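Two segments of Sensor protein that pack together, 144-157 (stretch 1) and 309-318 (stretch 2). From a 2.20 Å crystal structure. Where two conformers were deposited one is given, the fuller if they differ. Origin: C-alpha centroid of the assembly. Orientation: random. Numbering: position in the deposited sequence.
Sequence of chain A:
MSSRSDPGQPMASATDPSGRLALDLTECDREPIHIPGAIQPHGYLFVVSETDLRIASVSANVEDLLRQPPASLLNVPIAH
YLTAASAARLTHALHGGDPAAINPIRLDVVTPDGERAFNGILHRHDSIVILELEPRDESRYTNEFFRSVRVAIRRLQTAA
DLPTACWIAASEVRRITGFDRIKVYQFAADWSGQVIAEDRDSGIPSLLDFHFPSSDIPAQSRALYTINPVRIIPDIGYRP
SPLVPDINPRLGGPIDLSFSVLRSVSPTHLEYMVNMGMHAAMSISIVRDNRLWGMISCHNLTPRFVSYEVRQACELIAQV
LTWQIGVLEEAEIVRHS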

# COMPACT_ATOMS: atom_id res chain seq x y z
N GLU A 144 7.46 -2.38 4.69
CA GLU A 144 6.87 -3.69 4.95
C GLU A 144 5.35 -3.65 4.83
O GLU A 144 4.72 -4.55 4.27
CB GLU A 144 7.24 -4.19 6.36
CG GLU A 144 8.74 -4.28 6.65
CD GLU A 144 9.05 -4.98 7.97
OE1 GLU A 144 8.15 -5.62 8.55
OE2 GLU A 144 10.21 -4.87 8.42
N PHE A 145 4.75 -2.60 5.38
CA PHE A 145 3.32 -2.41 5.30
C PHE A 145 2.85 -2.41 3.85
O PHE A 145 1.93 -3.15 3.52
CB PHE A 145 2.99 -1.07 5.96
CG PHE A 145 1.56 -0.71 5.92
CD1 PHE A 145 0.66 -1.28 6.80
CD2 PHE A 145 1.11 0.29 5.06
CE1 PHE A 145 -0.68 -0.90 6.79
CE2 PHE A 145 -0.25 0.69 5.07
CZ PHE A 145 -1.13 0.08 5.93
N PHE A 146 3.47 -1.58 2.99
CA PHE A 146 3.10 -1.52 1.58
C PHE A 146 3.26 -2.88 0.89
O PHE A 146 2.42 -3.30 0.09
CB PHE A 146 3.95 -0.51 0.82
CG PHE A 146 3.69 0.94 1.16
CD1 PHE A 146 2.54 1.36 1.80
CD2 PHE A 146 4.63 1.89 0.79
CE1 PHE A 146 2.35 2.71 2.09
CE2 PHE A 146 4.45 3.21 1.07
CZ PHE A 146 3.30 3.64 1.72
N ARG A 147 4.35 -3.56 1.18
CA ARG A 147 4.62 -4.88 0.61
C ARG A 147 3.52 -5.87 0.97
O ARG A 147 3.02 -6.56 0.09
CB ARG A 147 6.00 -5.39 1.08
CG ARG A 147 6.33 -6.81 0.71
CD ARG A 147 7.69 -7.15 1.25
NE ARG A 147 7.68 -7.29 2.71
CZ ARG A 147 8.72 -7.04 3.52
NH1 ARG A 147 9.88 -6.60 3.04
NH2 ARG A 147 8.59 -7.23 4.83
N SER A 148 3.12 -5.90 2.24
CA SER A 148 2.06 -6.83 2.66
C SER A 148 0.72 -6.51 1.98
O SER A 148 0.06 -7.41 1.49
CB SER A 148 1.90 -6.93 4.21
OG SER A 148 1.37 -5.74 4.76
N VAL A 149 0.34 -5.23 1.92
CA VAL A 149 -0.89 -4.86 1.19
C VAL A 149 -0.84 -5.31 -0.31
O VAL A 149 -1.77 -5.90 -0.83
CB VAL A 149 -1.23 -3.36 1.31
CG1 VAL A 149 -2.36 -2.98 0.35
CG2 VAL A 149 -1.61 -3.00 2.76
N ARG A 150 0.30 -5.09 -0.95
CA ARG A 150 0.50 -5.50 -2.35
C ARG A 150 0.36 -7.04 -2.58
O ARG A 150 -0.33 -7.47 -3.52
CB ARG A 150 1.85 -4.98 -2.87
CG ARG A 150 2.18 -5.45 -4.28
CD ARG A 150 3.60 -5.08 -4.73
NE ARG A 150 4.64 -5.90 -4.11
CZ ARG A 150 4.93 -7.16 -4.43
NH1 ARG A 150 5.91 -7.78 -3.78
NH2 ARG A 150 4.24 -7.80 -5.37
N VAL A 151 1.02 -7.85 -1.75
CA VAL A 151 0.96 -9.29 -1.98
C VAL A 151 -0.45 -9.82 -1.64
O VAL A 151 -0.97 -10.65 -2.34
CB VAL A 151 2.17 -10.14 -1.37
CG1 VAL A 151 3.47 -9.32 -1.26
CG2 VAL A 151 1.82 -10.86 -0.04
N ALA A 152 -1.08 -9.27 -0.61
CA ALA A 152 -2.50 -9.58 -0.29
C ALA A 152 -3.48 -9.27 -1.45
O ALA A 152 -4.31 -10.09 -1.77
CB ALA A 152 -2.93 -8.85 0.97
N ILE A 153 -3.39 -8.08 -2.04
CA ILE A 153 -4.26 -7.71 -3.18
C ILE A 153 -4.10 -8.70 -4.34
O ILE A 153 -5.06 -9.13 -4.95
CB ILE A 153 -3.91 -6.31 -3.75
CG1 ILE A 153 -4.38 -5.18 -2.83
CG2 ILE A 153 -4.53 -6.11 -5.15
CD1 ILE A 153 -3.93 -3.77 -3.33
N ARG A 154 -2.86 -9.01 -4.65
CA ARG A 154 -2.56 -9.99 -5.68
C ARG A 154 -3.12 -11.40 -5.36
O ARG A 154 -3.60 -12.10 -6.26
CB ARG A 154 -1.05 -10.04 -5.86
CG ARG A 154 -0.57 -10.89 -7.00
CD ARG A 154 0.91 -11.13 -6.81
NE ARG A 154 1.17 -12.25 -5.91
CZ ARG A 154 2.28 -12.42 -5.19
NH1 ARG A 154 3.25 -11.50 -5.22
NH2 ARG A 154 2.43 -13.52 -4.43
N ARG A 155 -3.06 -11.81 -4.10
CA ARG A 155 -3.55 -13.12 -3.68
C ARG A 155 -5.06 -13.17 -3.73
O ARG A 155 -5.66 -14.15 -4.16
CB ARG A 155 -3.09 -13.48 -2.27
CG ARG A 155 -1.70 -14.05 -2.24
CD ARG A 155 -1.10 -14.05 -0.83
NE ARG A 155 0.32 -14.43 -0.89
CZ ARG A 155 1.13 -14.60 0.16
NH1 ARG A 155 0.68 -14.42 1.41
NH2 ARG A 155 2.40 -14.92 -0.04
N LEU A 156 -5.67 -12.10 -3.26
CA LEU A 156 -7.11 -11.97 -3.26
C LEU A 156 -7.59 -12.15 -4.69
O LEU A 156 -8.57 -12.83 -4.93
CB LEU A 156 -7.50 -10.59 -2.72
CG LEU A 156 -8.51 -10.45 -1.59
CD1 LEU A 156 -8.54 -11.58 -0.65
CD2 LEU A 156 -8.24 -9.11 -0.82
N GLN A 157 -6.85 -11.60 -5.64
CA GLN A 157 -7.27 -11.59 -7.04
C GLN A 157 -7.17 -12.93 -7.77
O GLN A 157 -7.77 -13.07 -8.84
CB GLN A 157 -6.52 -10.52 -7.82
CG GLN A 157 -6.85 -9.07 -7.40
CD GLN A 157 -6.76 -8.12 -8.56
OE1 GLN A 157 -5.76 -7.40 -8.73
NE2 GLN A 157 -7.80 -8.13 -9.40
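Stretch 2 (309-318) EVRQACELIA

Stretch 2 is a continuous α-helix, its backbone amides bonded four residues back from Ala313 N to Glu309 O through Ala318 N to Cys314 O, and it runs alongside the helix of stretch 1 in the same direction. The axes cross at -15° and approach to 10.6 Å. With so shallow a crossing the register advances in step: by nearest CA atoms, Phe145 pairs with Val310, Val149 with Ala313 and Ile153 with Ile317, the CA–CA distance falling from 9.2 Å through 7.4 Å to 6.7 Å.

Ile317 has the most surface covered by the other helix. Its CA-to-CB bond points sideways, but the end of the chain comes nearer (chi1 m, chi2 t). Separately, its CG2 branch lies 4.3 Å from Leu156 CD2, and that same CD2 lies 3.8 Å from Ile317 O.

Phe145 follows, and it fills the wider end. Its t rotamer carries the ring across to small Ala313, with CZ 3.4 Å from CB, while CE1 lies 4.2 Å from Val310 CG2. Ala313 CB also meets Val149 CG2 at 4.3 Å.

Between these ends, Leu316 CD2 touches both Val149 CG1 at 4.0 Å and Ile153 CD1 at 4.1 Å. No hydrogen bond crosses the interface: the rule here is apolar fit, a large ring where the backbones stand apart and aliphatic chains where they close.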

# COMPACT_ATOMS: atom_id res chain seq x y z
N GLU A 309 -4.58 6.11 8.23
CA GLU A 309 -3.94 5.52 7.08
C GLU A 309 -4.04 3.98 7.12
O GLU A 309 -4.23 3.37 6.07
CB GLU A 309 -2.44 5.93 6.99
CG GLU A 309 -2.16 7.44 6.77
CD GLU A 309 -1.91 8.21 8.07
OE1 GLU A 309 -2.53 7.86 9.11
OE2 GLU A 309 -1.08 9.16 8.05
N VAL A 310 -3.95 3.37 8.30
CA VAL A 310 -4.18 1.94 8.42
C VAL A 310 -5.62 1.56 8.08
O VAL A 310 -5.86 0.52 7.43
CB VAL A 310 -3.73 1.37 9.77
CG1 VAL A 310 -4.13 -0.13 9.88
CG2 VAL A 310 -2.18 1.50 9.90
N ARG A 311 -6.58 2.40 8.47
CA ARG A 311 -7.99 2.22 8.13
C ARG A 311 -8.21 2.36 6.66
O ARG A 311 -8.99 1.58 6.10
CB ARG A 311 -8.91 3.14 8.98
CG ARG A 311 -8.69 2.89 10.49
CD ARG A 311 -9.73 3.38 11.48
NE ARG A 311 -10.30 4.69 11.27
CZ ARG A 311 -9.80 5.84 11.73
NH1 ARG A 311 -8.62 5.89 12.36
NH2 ARG A 311 -10.45 6.97 11.53
N GLN A 312 -7.53 3.30 5.99
CA GLN A 312 -7.63 3.41 4.54
C GLN A 312 -7.08 2.14 3.84
O GLN A 312 -7.54 1.79 2.73
CB GLN A 312 -6.88 4.61 4.00
CG GLN A 312 -7.46 5.98 4.35
CD GLN A 312 -6.60 7.10 3.79
OE1 GLN A 312 -5.39 7.23 4.11
NE2 GLN A 312 -7.20 7.90 2.92
N ALA A 313 -6.09 1.48 4.46
CA ALA A 313 -5.53 0.25 3.91
C ALA A 313 -6.54 -0.90 4.02
O ALA A 313 -6.76 -1.58 3.05
CB ALA A 313 -4.22 -0.12 4.60
N CYS A 314 -7.14 -1.08 5.18
CA CYS A 314 -8.25 -2.01 5.37
C CYS A 314 -9.39 -1.81 4.37
O CYS A 314 -10.01 -2.79 3.95
CB CYS A 314 -8.79 -1.92 6.82
SG CYS A 314 -7.53 -2.29 8.15
N GLU A 315 -9.69 -0.56 4.02
CA GLU A 315 -10.79 -0.25 3.14
C GLU A 315 -10.45 -0.69 1.72
O GLU A 315 -11.30 -1.24 1.02
CB GLU A 315 -11.12 1.25 3.16
CG GLU A 315 -12.35 1.57 2.34
CD GLU A 315 -12.64 3.09 2.25
OE1 GLU A 315 -11.77 3.90 2.60
OE2 GLU A 315 -13.74 3.46 1.81
N LEU A 316 -9.20 -0.42 1.33
CA LEU A 316 -8.65 -0.91 0.07
C LEU A 316 -8.78 -2.42 -0.05
O LEU A 316 -9.25 -2.93 -1.09
CB LEU A 316 -7.19 -0.51 -0.07
CG LEU A 316 -6.43 -0.94 -1.32
CD1 LEU A 316 -7.10 -0.48 -2.62
CD2 LEU A 316 -4.98 -0.44 -1.22
N ILE A 317 -8.34 -3.12 0.99
CA ILE A 317 -8.44 -4.58 1.04
C ILE A 317 -9.89 -5.05 0.84
O ILE A 317 -10.17 -6.01 0.08
CB ILE A 317 -7.81 -5.12 2.33
CG1 ILE A 317 -6.27 -5.11 2.18
CG2 ILE A 317 -8.24 -6.58 2.66
CD1 ILE A 317 -5.54 -5.10 3.48
N ALA A 318 -10.79 -4.35 1.50
CA ALA A 318 -12.20 -4.62 1.46
C ALA A 318 -12.74 -4.42 0.07
O ALA A 318 -13.54 -5.24 -0.41
CB ALA A 318 -12.93 -3.74 2.44